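Local coordinates for SIRV coat protein (Sulfolobus islandicus rudivirus 1 variant YNP, PDB 3F2E) that probably helps build the protein shell around the genome of a rod-shaped archaeal virus, as the C-terminal four-helix domain of its coat protein, at residues 29-34 with 61-66; 33-38 with 72-77; 77-80 with 84-87. All blocks are in the same frame, centred on the assembly; numbering follows the deposited sequence. Where two conformers were deposited one is given.

Contact 1: residues 29-34 with 61-66; sequences RAIYQG and AYYISA
Tyr63 is the side chain that spans the gap between segments 29-34 and 61-66, and the apolar part of the contact is its meeting with Ile31. The CG2 methyl of Ile31 reaches CD1 of the Tyr63 phenol at 3.9 Å, lying at the ring edge in the ring plane. With CG2 anti to the backbone N (the torsion to CG1 being -60°), this branch is the one turned to the tyrosine. The two side chains run past one another in opposite directions, Ile31 from one helix and Tyr63 from the other.

The remaining touches are between the ring and the backbone. Tyr63 CE1 comes to 3.4 Å from the carbonyl O of Ile31, which approaches the ring obliquely. Gly34, with no side chain, presents its main chain to the phenol oxygen, and Tyr63 OH lies 3.7 Å from Gly34 C.

No hydrogen bond joins the segments, and they bury 122 Å² together, which makes this a light contact. The CA atoms of Ile31 and Tyr63, the nearest pair, are 7.8 Å apart. Beyond the two segments, Phe35 and Phe67 each meet the Tyr63 ring edge-to-face and Ala69 touches its side chain, so the ring is held within an aromatic cluster. This is a helix-helix contact of the four-helix bundle, made toward its periphery by one buried tyrosine of helix 50-67 reaching across to helix 29-46.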
ATOM      1  N   ARG A  29      -1.222 -12.156   4.109  1.00 15.82           N
ATOM      2  CA  ARG A  29      -0.695 -11.568   2.876  1.00 16.34           C
ATOM      3  C   ARG A  29      -1.789 -10.812   2.130  1.00 18.90           C
ATOM      4  O   ARG A  29      -1.529  -9.780   1.498  1.00 17.91           O
ATOM      5  CB  ARG A  29      -0.108 -12.639   1.956  1.00 18.12           C
ATOM      6  CG  ARG A  29       1.167 -13.289   2.476  1.00 17.72           C
ATOM      7  CD  ARG A  29       1.609 -14.415   1.542  1.00 21.30           C
ATOM      8  NE  ARG A  29       1.987 -13.921   0.220  1.00 23.86           N
ATOM      9  CZ  ARG A  29       3.203 -13.480  -0.093  1.00 28.94           C
ATOM     10  NH1 ARG A  29       4.155 -13.463   0.831  1.00 24.47           N
ATOM     11  NH2 ARG A  29       3.470 -13.055  -1.327  1.00 26.90           N
ATOM     12  N   ALA A  30      -3.008 -11.345   2.201  1.00 18.90           N
ATOM     13  CA  ALA A  30      -4.141 -10.794   1.466  1.00 20.59           C
ATOM     14  C   ALA A  30      -4.462  -9.365   1.877  1.00 17.68           C
ATOM     15  O   ALA A  30      -4.904  -8.568   1.047  1.00 19.61           O
ATOM     16  CB  ALA A  30      -5.378 -11.691   1.636  1.00 23.33           C
ATOM     17  N   ILE A  31      -4.247  -9.047   3.151  1.00 18.96           N
ATOM     18  CA  ILE A  31      -4.450  -7.688   3.659  1.00 21.93           C
ATOM     19  C   ILE A  31      -3.602  -6.699   2.860  1.00 19.41           C
ATOM     20  O   ILE A  31      -4.078  -5.656   2.397  1.00 16.52           O
ATOM     21  CB  ILE A  31      -4.035  -7.576   5.146  1.00 22.10           C
ATOM     22  CG1 ILE A  31      -4.858  -8.523   6.023  1.00 24.97           C
ATOM     23  CG2 ILE A  31      -4.169  -6.140   5.642  1.00 23.80           C
ATOM     24  CD1 ILE A  31      -4.362  -8.585   7.462  1.00 31.75           C
ATOM     25  N   TYR A  32      -2.331  -7.044   2.691  1.00 16.14           N
ATOM     26  CA  TYR A  32      -1.386  -6.132   2.066  1.00 14.74           C
ATOM     27  C   TYR A  32      -1.517  -6.094   0.540  1.00 15.91           C
ATOM     28  O   TYR A  32      -1.322  -5.045  -0.076  1.00 16.62           O
ATOM     29  CB  TYR A  32       0.043  -6.455   2.533  1.00 14.37           C
ATOM     30  CG  TYR A  32       0.146  -6.386   4.044  1.00 12.43           C
ATOM     31  CD1 TYR A  32       0.222  -5.155   4.695  1.00 15.84           C
ATOM     32  CD2 TYR A  32       0.110  -7.539   4.823  1.00 15.31           C
ATOM     33  CE1 TYR A  32       0.278  -5.077   6.081  1.00 16.16           C
ATOM     34  CE2 TYR A  32       0.175  -7.471   6.212  1.00 15.37           C
ATOM     35  CZ  TYR A  32       0.262  -6.235   6.833  1.00 16.88           C
ATOM     36  OH  TYR A  32       0.320  -6.154   8.213  1.00 17.54           O
ATOM     37  N   GLN A  33      -1.862  -7.229  -0.066  0.93 14.34           N
ATOM     38  CA  GLN A  33      -2.131  -7.260  -1.498  0.91 14.32           C
ATOM     39  C   GLN A  33      -3.348  -6.388  -1.826  0.84 12.20           C
ATOM     40  O   GLN A  33      -3.343  -5.660  -2.818  1.00 17.16           O
ATOM     41  CB  GLN A  33      -2.334  -8.693  -2.000  1.00 18.60           C
ATOM     42  CG  GLN A  33      -1.066  -9.550  -1.978  1.00 16.19           C
ATOM     43  CD  GLN A  33      -0.048  -9.165  -3.050  0.77 12.96           C
ATOM     44  OE1 GLN A  33      -0.236  -8.203  -3.803  0.92 16.82           O
ATOM     45  NE2 GLN A  33       1.044  -9.931  -3.126  1.00 17.67           N
ATOM     46  N   GLY A  34      -4.373  -6.457  -0.981  1.00 15.27           N
ATOM     47  CA  GLY A  34      -5.567  -5.640  -1.168  1.00 17.38           C
ATOM     48  C   GLY A  34      -5.296  -4.151  -1.018  1.00 16.20           C
ATOM     49  O   GLY A  34      -5.709  -3.339  -1.857  1.00 16.24           O
ATOM     50  N   ALA A  61      -5.228   4.307   7.698  1.00 13.14           N
ATOM     51  CA  ALA A  61      -5.992   4.322   8.935  1.00 14.96           C
ATOM     52  C   ALA A  61      -7.049   3.209   8.956  1.00 13.94           C
ATOM     53  O   ALA A  61      -7.205   2.518   9.965  1.00 15.60           O
ATOM     54  CB  ALA A  61      -6.637   5.692   9.138  1.00 15.56           C
ATOM     55  N   TYR A  62      -7.765   3.035   7.846  1.00 14.54           N
ATOM     56  CA  TYR A  62      -8.791   1.999   7.768  1.00 14.10           C
ATOM     57  C   TYR A  62      -8.220   0.585   7.914  1.00 16.33           C
ATOM     58  O   TYR A  62      -8.776  -0.240   8.641  1.00 16.83           O
ATOM     59  CB  TYR A  62      -9.612   2.098   6.477  1.00 12.65           C
ATOM     60  CG  TYR A  62     -10.817   1.185   6.514  1.00 14.56           C
ATOM     61  CD1 TYR A  62     -10.734  -0.130   6.052  1.00 17.25           C
ATOM     62  CD2 TYR A  62     -12.029   1.626   7.035  1.00 17.80           C
ATOM     63  CE1 TYR A  62     -11.833  -0.978   6.100  1.00 21.82           C
ATOM     64  CE2 TYR A  62     -13.135   0.784   7.095  1.00 17.25           C
ATOM     65  CZ  TYR A  62     -13.029  -0.514   6.621  1.00 24.06           C
ATOM     66  OH  TYR A  62     -14.128  -1.348   6.670  1.00 27.77           O
ATOM     67  N   TYR A  63      -7.116   0.307   7.221  1.00 13.46           N
ATOM     68  CA  TYR A  63      -6.539  -1.034   7.250  1.00 14.10           C
ATOM     69  C   TYR A  63      -5.953  -1.360   8.627  1.00 18.50           C
ATOM     70  O   TYR A  63      -6.041  -2.497   9.099  1.00 16.25           O
ATOM     71  CB  TYR A  63      -5.524  -1.236   6.111  1.00 11.94           C
ATOM     72  CG  TYR A  63      -6.167  -1.689   4.813  1.00 12.82           C
ATOM     73  CD1 TYR A  63      -5.958  -2.975   4.319  1.00 15.38           C
ATOM     74  CD2 TYR A  63      -7.007  -0.842   4.096  1.00 13.95           C
ATOM     75  CE1 TYR A  63      -6.558  -3.396   3.140  1.00 17.31           C
ATOM     76  CE2 TYR A  63      -7.609  -1.256   2.917  1.00 16.14           C
ATOM     77  CZ  TYR A  63      -7.384  -2.533   2.447  1.00 18.38           C
ATOM     78  OH  TYR A  63      -7.990  -2.945   1.280  1.00 18.96           O
ATOM     79  N   ILE A  64      -5.381  -0.355   9.278  1.00 14.15           N
ATOM     80  CA  ILE A  64      -4.882  -0.524  10.637  1.00 13.71           C
ATOM     81  C   ILE A  64      -6.039  -0.860  11.578  1.00 17.21           C
ATOM     82  O   ILE A  64      -5.955  -1.799  12.376  1.00 19.60           O
ATOM     83  CB  ILE A  64      -4.129   0.734  11.122  1.00 16.00           C
ATOM     84  CG1 ILE A  64      -2.829   0.899  10.319  1.00 16.65           C
ATOM     85  CG2 ILE A  64      -3.842   0.640  12.616  1.00 19.99           C
ATOM     86  CD1 ILE A  64      -2.139   2.245  10.501  1.00 18.05           C
ATOM     87  N   SER A  65      -7.129  -0.109  11.465  1.00 16.26           N
ATOM     88  CA  SER A  65      -8.281  -0.300  12.348  1.00 18.72           C
ATOM     89  C   SER A  65      -9.026  -1.609  12.100  1.00 19.51           C
ATOM     90  O   SER A  65      -9.333  -2.349  13.041  1.00 23.37           O
ATOM     91  CB  SER A  65      -9.253   0.876  12.222  1.00 20.13           C
ATOM     92  OG  SER A  65     -10.378   0.701  13.073  1.00 22.82           O
ATOM     93  N   ALA A  66      -9.326  -1.885  10.836  1.00 15.97           N
ATOM     94  CA  ALA A  66     -10.188  -3.006  10.473  1.00 19.34           C
ATOM     95  C   ALA A  66      -9.481  -4.359  10.493  1.00 22.94           C
ATOM     96  O   ALA A  66     -10.103  -5.382  10.791  1.00 22.02           O
ATOM     97  CB  ALA A  66     -10.821  -2.767   9.109  1.00 21.44           C
TER

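Contact 2: residues 33-38 with 72-77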
ATOM      1  N   GLN A  33      -1.862  -7.229  -0.066  0.93 14.34           N
ATOM      2  CA  GLN A  33      -2.131  -7.260  -1.498  0.91 14.32           C
ATOM      3  C   GLN A  33      -3.348  -6.388  -1.826  0.84 12.20           C
ATOM      4  O   GLN A  33      -3.343  -5.660  -2.818  1.00 17.16           O
ATOM      5  CB  GLN A  33      -2.334  -8.693  -2.000  1.00 18.60           C
ATOM      6  CG  GLN A  33      -1.066  -9.550  -1.978  1.00 16.19           C
ATOM      7  CD  GLN A  33      -0.048  -9.165  -3.050  0.77 12.96           C
ATOM      8  OE1 GLN A  33      -0.236  -8.203  -3.803  0.92 16.82           O
ATOM      9  NE2 GLN A  33       1.044  -9.931  -3.126  1.00 17.67           N
ATOM     10  N   GLY A  34      -4.373  -6.457  -0.981  1.00 15.27           N
ATOM     11  CA  GLY A  34      -5.567  -5.640  -1.168  1.00 17.38           C
ATOM     12  C   GLY A  34      -5.296  -4.151  -1.018  1.00 16.20           C
ATOM     13  O   GLY A  34      -5.709  -3.339  -1.857  1.00 16.24           O
ATOM     14  N   PHE A  35      -4.601  -3.790   0.056  1.00 14.22           N
ATOM     15  CA  PHE A  35      -4.169  -2.413   0.273  1.00 14.09           C
ATOM     16  C   PHE A  35      -3.356  -1.912  -0.919  1.00 14.79           C
ATOM     17  O   PHE A  35      -3.604  -0.828  -1.444  1.00 14.09           O
ATOM     18  CB  PHE A  35      -3.332  -2.320   1.556  1.00 13.49           C
ATOM     19  CG  PHE A  35      -2.694  -0.974   1.777  1.00 14.36           C
ATOM     20  CD1 PHE A  35      -3.408   0.062   2.354  1.00 15.64           C
ATOM     21  CD2 PHE A  35      -1.362  -0.757   1.429  1.00 14.15           C
ATOM     22  CE1 PHE A  35      -2.813   1.304   2.575  1.00 14.91           C
ATOM     23  CE2 PHE A  35      -0.765   0.474   1.643  1.00 14.27           C
ATOM     24  CZ  PHE A  35      -1.489   1.510   2.219  1.00 15.13           C
ATOM     25  N   GLY A  36      -2.381  -2.709  -1.350  1.00 14.16           N
ATOM     26  CA  GLY A  36      -1.527  -2.317  -2.461  1.00 16.22           C
ATOM     27  C   GLY A  36      -2.288  -2.052  -3.751  1.00 16.88           C
ATOM     28  O   GLY A  36      -2.017  -1.075  -4.450  1.00 17.68           O
ATOM     29  N   LEU A  37      -3.242  -2.921  -4.073  1.00 14.54           N
ATOM     30  CA  LEU A  37      -4.058  -2.739  -5.275  1.00 15.16           C
ATOM     31  C   LEU A  37      -4.858  -1.434  -5.213  1.00 17.27           C
ATOM     32  O   LEU A  37      -4.970  -0.705  -6.212  1.00 16.92           O
ATOM     33  CB  LEU A  37      -4.993  -3.932  -5.474  1.00 20.23           C
ATOM     34  CG  LEU A  37      -5.912  -3.843  -6.696  1.00 26.34           C
ATOM     35  CD1 LEU A  37      -5.112  -3.563  -7.964  1.00 28.90           C
ATOM     36  CD2 LEU A  37      -6.741  -5.113  -6.840  1.00 34.02           C
ATOM     37  N   LYS A  38      -5.408  -1.134  -4.042  1.00 14.96           N
ATOM     38  CA  LYS A  38      -6.163   0.110  -3.874  1.00 13.47           C
ATOM     39  C   LYS A  38      -5.266   1.345  -4.021  1.00 14.13           C
ATOM     40  O   LYS A  38      -5.664   2.348  -4.622  1.00 15.65           O
ATOM     41  CB  LYS A  38      -6.915   0.119  -2.538  1.00 12.69           C
ATOM     42  CG  LYS A  38      -8.063  -0.890  -2.470  1.00 16.44           C
ATOM     43  CD  LYS A  38      -8.878  -0.715  -1.194  1.00 17.39           C
ATOM     44  CE  LYS A  38      -9.947  -1.786  -1.078  1.00 25.03           C
ATOM     45  NZ  LYS A  38     -10.890  -1.742  -2.228  1.00 30.30           N
ATOM     46  N   THR A  72       4.146  -0.044   9.655  1.00 15.82           N
ATOM     47  CA  THR A  72       5.455  -0.016   9.012  1.00 14.86           C
ATOM     48  C   THR A  72       5.399  -0.714   7.653  1.00 15.12           C
ATOM     49  O   THR A  72       5.968  -0.234   6.670  1.00 15.52           O
ATOM     50  CB  THR A  72       6.530  -0.669   9.900  1.00 18.83           C
ATOM     51  OG1 THR A  72       6.539  -0.022  11.180  1.00 20.65           O
ATOM     52  CG2 THR A  72       7.909  -0.545   9.253  1.00 16.80           C
ATOM     53  N   VAL A  73       4.688  -1.840   7.603  1.00 13.69           N
ATOM     54  CA  VAL A  73       4.519  -2.572   6.354  1.00 15.29           C
ATOM     55  C   VAL A  73       3.672  -1.781   5.350  1.00 14.27           C
ATOM     56  O   VAL A  73       3.977  -1.773   4.162  1.00 14.19           O
ATOM     57  CB  VAL A  73       3.925  -3.974   6.587  1.00 14.73           C
ATOM     58  CG1 VAL A  73       3.780  -4.729   5.270  1.00 14.03           C
ATOM     59  CG2 VAL A  73       4.805  -4.759   7.564  1.00 15.93           C
ATOM     60  N   LEU A  74       2.613  -1.120   5.820  1.00 14.38           N
ATOM     61  CA  LEU A  74       1.808  -0.292   4.915  1.00 12.75           C
ATOM     62  C   LEU A  74       2.634   0.835   4.296  1.00 14.61           C
ATOM     63  O   LEU A  74       2.487   1.122   3.110  1.00 14.58           O
ATOM     64  CB  LEU A  74       0.581   0.292   5.617  1.00 12.99           C
ATOM     65  CG  LEU A  74      -0.489  -0.691   6.106  1.00 13.48           C
ATOM     66  CD1 LEU A  74      -1.600   0.084   6.794  1.00 15.94           C
ATOM     67  CD2 LEU A  74      -1.056  -1.534   4.965  1.00 14.80           C
ATOM     68  N   ASP A  75       3.491   1.471   5.095  1.00 14.58           N
ATOM     69  CA  ASP A  75       4.403   2.491   4.570  1.00 13.57           C
ATOM     70  C   ASP A  75       5.328   1.904   3.499  1.00 15.67           C
ATOM     71  O   ASP A  75       5.539   2.502   2.444  1.00 14.41           O
ATOM     72  CB  ASP A  75       5.249   3.111   5.688  1.00 14.42           C
ATOM     73  CG  ASP A  75       4.462   4.072   6.559  1.00 23.10           C
ATOM     74  OD1 ASP A  75       3.298   4.389   6.222  1.00 16.22           O
ATOM     75  OD2 ASP A  75       5.018   4.517   7.588  1.00 22.49           O
ATOM     76  N   ALA A  76       5.882   0.728   3.780  1.00 13.58           N
ATOM     77  CA  ALA A  76       6.787   0.073   2.833  1.00 14.90           C
ATOM     78  C   ALA A  76       6.103  -0.280   1.507  1.00 14.59           C
ATOM     79  O   ALA A  76       6.690  -0.129   0.431  1.00 15.90           O
ATOM     80  CB  ALA A  76       7.404  -1.165   3.469  1.00 15.84           C
ATOM     81  N   VAL A  77       4.864  -0.759   1.591  1.00 14.58           N
ATOM     82  CA  VAL A  77       4.067  -1.052   0.404  1.00 14.57           C
ATOM     83  C   VAL A  77       3.755   0.228  -0.383  1.00 14.59           C
ATOM     84  O   VAL A  77       3.861   0.261  -1.610  1.00 15.20           O
ATOM     85  CB  VAL A  77       2.760  -1.791   0.785  1.00 13.00           C
ATOM     86  CG1 VAL A  77       1.792  -1.838  -0.391  1.00 15.54           C
ATOM     87  CG2 VAL A  77       3.082  -3.203   1.291  1.00 13.01           C
TER
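Phe35 carries the contact between helices 29-46 and 71-82 in the middle of the four-helix bundle, where the local axes come within 10.3 Å at a signed crossing angle of -40°. Its CB points toward segment 72-77 and lies 4.2 Å from CD2 of Leu74. The first torsion, 173°, sets CG anti to the backbone N and carries the ring toward helix 71-82. Phe35 CG then meets the same Leu74 methyl, CD2, at 3.6 Å. That methyl sits over the ring face, 3.6 Å from the centroid and 12° off the normal, a well-centred CH-pi contact that brings all six ring carbons close to it. On the flank, Phe35 CD2 meets CG1 of Val77 at the ring edge, in plane. Further out, Phe35 CE2 approaches the backbone O of Leu74 at 3.6 Å. At the tip, Phe35 CZ lies 4.1 Å from both Leu74 O and Leu74 CD2.

Leu59 and Lys60 of helix 50-67 also touch Phe35, so a third helix joins the packing. Beside the ring, Gly36 and Val77 have the closest CA atoms of the two segments, 6.4 Å apart, and CG1 of Val77 rests 3.9 Å from Gly36 CA.

Contact 3: residues 77-80 with 84-87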
ATOM      1  N   VAL A  77       4.864  -0.759   1.591  1.00 14.58           N
ATOM      2  CA  VAL A  77       4.067  -1.052   0.404  1.00 14.57           C
ATOM      3  C   VAL A  77       3.755   0.228  -0.383  1.00 14.59           C
ATOM      4  O   VAL A  77       3.861   0.261  -1.610  1.00 15.20           O
ATOM      5  CB  VAL A  77       2.760  -1.791   0.785  1.00 13.00           C
ATOM      6  CG1 VAL A  77       1.792  -1.838  -0.391  1.00 15.54           C
ATOM      7  CG2 VAL A  77       3.082  -3.203   1.291  1.00 13.01           C
ATOM      8  N   THR A  78       3.383   1.288   0.330  1.00 13.57           N
ATOM      9  CA  THR A  78       3.131   2.576  -0.315  1.00 15.19           C
ATOM     10  C   THR A  78       4.385   3.049  -1.055  1.00 16.10           C
ATOM     11  O   THR A  78       4.320   3.535  -2.189  1.00 14.30           O
ATOM     12  CB  THR A  78       2.687   3.634   0.712  1.00 14.04           C
ATOM     13  OG1 THR A  78       1.520   3.165   1.411  1.00 13.86           O
ATOM     14  CG2 THR A  78       2.374   4.962   0.015  1.00 15.46           C
ATOM     15  N   ASP A  79       5.532   2.872  -0.413  1.00 13.22           N
ATOM     16  CA  ASP A  79       6.799   3.303  -0.984  1.00 15.12           C
ATOM     17  C   ASP A  79       7.156   2.575  -2.284  1.00 16.43           C
ATOM     18  O   ASP A  79       7.602   3.197  -3.253  1.00 16.21           O
ATOM     19  CB  ASP A  79       7.933   3.116   0.020  1.00 14.48           C
ATOM     20  CG  ASP A  79       9.271   3.550  -0.549  1.00 22.68           C
ATOM     21  OD1 ASP A  79       9.482   4.775  -0.696  1.00 20.19           O
ATOM     22  OD2 ASP A  79      10.098   2.665  -0.877  1.00 21.69           O
ATOM     23  N   ILE A  80       6.975   1.258  -2.307  1.00 13.89           N
ATOM     24  CA  ILE A  80       7.396   0.485  -3.478  1.00 15.71           C
ATOM     25  C   ILE A  80       6.459   0.737  -4.665  1.00 18.25           C
ATOM     26  O   ILE A  80       6.864   0.653  -5.822  1.00 18.92           O
ATOM     27  CB  ILE A  80       7.561  -1.030  -3.153  1.00 15.74           C
ATOM     28  CG1 ILE A  80       8.464  -1.703  -4.194  1.00 21.50           C
ATOM     29  CG2 ILE A  80       6.214  -1.730  -3.044  1.00 18.57           C
ATOM     30  CD1 ILE A  80       8.998  -3.061  -3.766  1.00 22.46           C
ATOM     31  N   SER A  84       7.229   6.875  -2.562  0.75 16.25           N
ATOM     32  CA  SER A  84       7.283   7.563  -1.268  0.75 16.99           C
ATOM     33  C   SER A  84       6.456   6.788  -0.241  0.75 14.46           C
ATOM     34  O   SER A  84       5.381   6.294  -0.571  0.75 16.29           O
ATOM     35  CB  SER A  84       6.724   8.986  -1.399  0.75 16.93           C
ATOM     36  OG  SER A  84       6.460   9.569  -0.129  0.75 15.99           O
ATOM     37  N   PRO A  85       6.960   6.664   0.999  1.00 15.05           N
ATOM     38  CA  PRO A  85       6.242   5.930   2.050  1.00 15.56           C
ATOM     39  C   PRO A  85       4.942   6.617   2.431  1.00 18.39           C
ATOM     40  O   PRO A  85       4.037   5.970   2.971  1.00 17.55           O
ATOM     41  CB  PRO A  85       7.214   5.986   3.234  1.00 20.32           C
ATOM     42  CG  PRO A  85       8.073   7.190   2.944  1.00 24.62           C
ATOM     43  CD  PRO A  85       8.277   7.121   1.470  1.00 20.70           C
ATOM     44  N   THR A  86       4.856   7.918   2.162  1.00 17.05           N
ATOM     45  CA  THR A  86       3.680   8.694   2.548  1.00 19.58           C
ATOM     46  C   THR A  86       2.876   9.154   1.334  1.00 21.99           C
ATOM     47  O   THR A  86       1.931   9.938   1.466  1.00 23.58           O
ATOM     48  CB  THR A  86       4.049   9.890   3.456  1.00 17.46           C
ATOM     49  OG1 THR A  86       5.251  10.515   2.978  1.00 22.95           O
ATOM     50  CG2 THR A  86       4.267   9.411   4.892  1.00 24.23           C
ATOM     51  N   GLY A  87       3.263   8.663   0.155  1.00 20.02           N
ATOM     52  CA  GLY A  87       2.500   8.857  -1.069  1.00 18.51           C
ATOM     53  C   GLY A  87       2.725  10.138  -1.869  1.00 18.95           C
ATOM     54  O   GLY A  87       1.942  10.448  -2.768  1.00 17.98           O
TER
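Asp79 and Pro85 bring their CA atoms to 4.1 Å where the chain, having left helix 71-82, turns back along its last turns, and residues 84-87 form a type I beta turn closed by a weak hydrogen bond from Gly87 N to Ser84 O. That same carbonyl oxygen of Ser84 faces the helix: the CA of Asp79 approaches it at 3.3 Å with an angle of 140° at the hydrogen, a CA-H...O contact. No conventional hydrogen bond runs directly between the segments; the direct touches are packing and this CA-H...O contact.

Thr78 turns its CB toward the loop. A chi1 of -57° tucks OG1 back beside the backbone N and swings the methyl, CG2, to the far side, where Thr78 CG2 meets Ser84 O at 3.3 Å. Thr78 CB lies 3.5 Å from Pro85 O, and the methyl also reaches the backbone of the turn's last residue, with Thr78 CG2 3.8 Å from Gly87 N. The hydroxyl is engaged on its own helix, bonded to the carbonyl O of Leu74, which leaves the methyl branch to press on the turn.

In the conformer described, Ser84 OG accepts the backbone N-H of Thr86 at 3.2 Å and 151°, which fits an ST turn. Gly87 completes the beta turn with a positive phi, a conformation that favours glycine. Thr82 OG1 links the two parts through hydrogen bonds with Thr78 O and Ser84 N, and Lys60 NZ of helix 50-67 reaches Pro85 O.

On the outer flank, the side chains of Asp79 and Pro85 lie side by side and point the same way. The carboxylate of Asp79 rests OD1 against the proline ring, 3.4 Å from Pro85 CD.

How the contacts relate
Followed from the N terminus, the chain first runs through helix 9-22 and enters helix 29-46, which supplies the first segments of contacts 1 and 2. Contact 1 closes a loop when helix 50-67 returns to it; contact 2 starts from the same stretch of helix 29-46, and its loop overlaps the first but ends later, after the turn into helix 71-82. Their centres are 7 Å apart and their side chains touch. Contact 3 is local and follows contact 1 in series: it begins at Val77, where contact 2 ends, and folds the loop after helix 71-82 back on that helix. It lies across the chain's centre from contact 1, about 15 Å away between centres. The three contacts join the last three helices and the C-terminal loop.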